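Local coordinates for DNA repair protein RecO (Deinococcus radiodurans, PDB 1U5K), which takes part in recombinational DNA repair, probably through the RecF pathway, and binds a zinc ion, at the interface of chains A and B. Numbering follows the deposited sequence. Chains: chain A/B, hypothetical protein.

The interface of chains A and B. Residues chain A 14, 93, 97, 231-232; chain B 81, 84-86.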
loop_
_atom_site.group_PDB
_atom_site.type_symbol
_atom_site.label_atom_id
_atom_site.label_comp_id
_atom_site.label_asym_id
_atom_site.label_seq_id
_atom_site.Cartn_x
_atom_site.Cartn_y
_atom_site.Cartn_z
ATOM N N ARG A 14 -2.104 -9.719 -10.366
ATOM C CA ARG A 14 -2.267 -9.942 -8.938
ATOM C C ARG A 14 -2.834 -11.342 -8.721
ATOM O O ARG A 14 -3.711 -11.779 -9.465
ATOM C CB ARG A 14 -3.183 -8.896 -8.287
ATOM C CG ARG A 14 -2.897 -8.699 -6.810
ATOM C CD ARG A 14 -3.646 -7.541 -6.125
ATOM N NE ARG A 14 -3.352 -6.241 -6.726
ATOM C CZ ARG A 14 -4.153 -5.594 -7.558
ATOM N NH1 ARG A 14 -5.354 -6.068 -7.874
ATOM N NH2 ARG A 14 -3.778 -4.428 -8.060
ATOM N N HIS A 93 6.533 -5.636 -11.218
ATOM C CA HIS A 93 5.539 -5.459 -10.168
ATOM C C HIS A 93 5.037 -4.014 -10.101
ATOM O O HIS A 93 3.840 -3.780 -9.984
ATOM C CB HIS A 93 6.199 -5.892 -8.879
ATOM C CG HIS A 93 5.287 -6.105 -7.713
ATOM N ND1 HIS A 93 3.963 -6.459 -7.841
ATOM C CD2 HIS A 93 5.545 -6.082 -6.385
ATOM C CE1 HIS A 93 3.438 -6.623 -6.641
ATOM N NE2 HIS A 93 4.368 -6.368 -5.741
ATOM N N GLU A 97 1.010 -2.828 -10.784
ATOM C CA GLU A 97 0.199 -2.077 -9.825
ATOM C C GLU A 97 -0.063 -0.658 -10.346
ATOM O O GLU A 97 -1.142 -0.095 -10.184
ATOM C CB GLU A 97 0.847 -2.100 -8.435
ATOM C CG GLU A 97 0.831 -3.471 -7.768
ATOM C CD GLU A 97 -0.554 -3.908 -7.303
ATOM O OE1 GLU A 97 -1.524 -3.111 -7.320
ATOM O OE2 GLU A 97 -0.679 -5.073 -6.882
ATOM N N SER A 231 -1.310 2.829 -3.923
ATOM C CA SER A 231 -0.387 1.903 -3.274
ATOM C C SER A 231 0.794 1.474 -4.146
ATOM O O SER A 231 1.813 0.952 -3.696
ATOM C CB SER A 231 -1.178 0.709 -2.738
ATOM O OG SER A 231 -1.855 -0.013 -3.752
ATOM N N TRP A 232 0.661 1.627 -5.450
ATOM C CA TRP A 232 1.758 1.346 -6.361
ATOM C C TRP A 232 2.988 2.177 -6.058
ATOM O O TRP A 232 4.097 1.813 -6.435
ATOM C CB TRP A 232 1.308 1.581 -7.802
ATOM C CG TRP A 232 0.967 2.988 -8.131
ATOM C CD1 TRP A 232 -0.267 3.546 -8.074
ATOM C CD2 TRP A 232 1.861 4.013 -8.583
ATOM N NE1 TRP A 232 -0.197 4.871 -8.421
ATOM C CE2 TRP A 232 1.097 5.181 -8.756
ATOM C CE3 TRP A 232 3.226 4.071 -8.862
ATOM C CZ2 TRP A 232 1.650 6.380 -9.217
ATOM C CZ3 TRP A 232 3.782 5.272 -9.310
ATOM C CH2 TRP A 232 2.997 6.416 -9.458
ATOM N N PRO B 81 7.061 -5.703 -0.320
ATOM C CA PRO B 81 6.511 -5.262 -1.610
ATOM C C PRO B 81 5.022 -5.537 -1.798
ATOM O O PRO B 81 4.380 -4.775 -2.518
ATOM C CB PRO B 81 7.331 -6.020 -2.665
ATOM C CG PRO B 81 8.166 -7.010 -1.931
ATOM C CD PRO B 81 8.237 -6.578 -0.475
ATOM N N ALA B 84 2.024 -3.152 -1.721
ATOM C CA ALA B 84 1.637 -2.389 -2.895
ATOM C C ALA B 84 0.249 -2.768 -3.403
ATOM O O ALA B 84 -0.327 -2.051 -4.219
ATOM C CB ALA B 84 2.657 -2.592 -3.980
ATOM N N GLU B 85 -0.272 -3.896 -2.923
ATOM C CA GLU B 85 -1.591 -4.370 -3.304
ATOM C C GLU B 85 -2.585 -3.529 -2.525
ATOM O O GLU B 85 -2.435 -3.414 -1.307
ATOM C CB GLU B 85 -1.767 -5.854 -2.980
ATOM C CG GLU B 85 -0.728 -6.774 -3.600
ATOM C CD GLU B 85 -0.923 -8.237 -3.243
ATOM O OE1 GLU B 85 -1.955 -8.592 -2.625
ATOM O OE2 GLU B 85 -0.047 -9.027 -3.644
ATOM N N PRO B 86 -3.537 -2.908 -3.218
ATOM C CA PRO B 86 -4.429 -1.944 -2.575
ATOM C C PRO B 86 -5.084 -2.382 -1.266
ATOM O O PRO B 86 -5.127 -1.560 -0.353
ATOM C CB PRO B 86 -5.490 -1.658 -3.645
ATOM C CG PRO B 86 -4.793 -1.882 -4.936
ATOM C CD PRO B 86 -3.751 -2.951 -4.679
#
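A:Arg14 lies alongside B:Glu85 and points its guanidinium at the ring of B:Pro86, packing its side chain on the segment that leads into helix 86-102 of the other RecO copy. With CG of A:Arg14 anti to the backbone N (chi1 -154°), the methylenes beyond CB lie along B:Glu85, the two chains running in opposite directions. CG passes the B:Glu85 carboxylate carbon, and A:Arg14 CD rests 3.9 Å from B:Glu85 CG. A bend at chi3 (-60°) then swings the tip toward A:Glu97 of its own chain. A:Arg14 NE donates to A:Glu97 OE2 (2.9 Å) on its syn side. A:Arg14 NH2 makes a salt bridge to A:Glu97 OE1 (2.7 Å) from above the carboxylate plane. This side-on grip fixes the guanidinium's rotation, while A:Arg14 NH2 also meets B:Pro86 CD at 3.7 Å, tip to tip. Arginine suits the place because its methylenes pack while its planar head pairs with the acid; an alanine here would probably leave the A:Glu97 carboxylate without its charged mate and open a gap beside B:Glu85 and B:Pro86. A:Glu97 OE2 also touches B:Glu85 CG, the two carboxylates turned 19° from each other, and the arginine may soften the repulsion between the acids. Across the patch, the small hydroxyl of A:Ser231 donates OG to the B:Ala84 carbonyl O (2.6 Å), from above the carbonyl plane. B:Pro86, which has no N-H to donate, touches both this hydroxyl and A:Glu97 OE1 with ring carbon CD. At the margin the flat A:His93 imidazole crosses B:Pro81 at about a right angle, a packing contact. The site joins strand 5-17, helix 86-102 and the 3-10 helix at 231-235 of chain A to the 3-10 helix at 81-84, loop residue B:Glu85 and the start of helix 86-102 in chain B, an unlike pairing of surfaces that may reflect crystal packing.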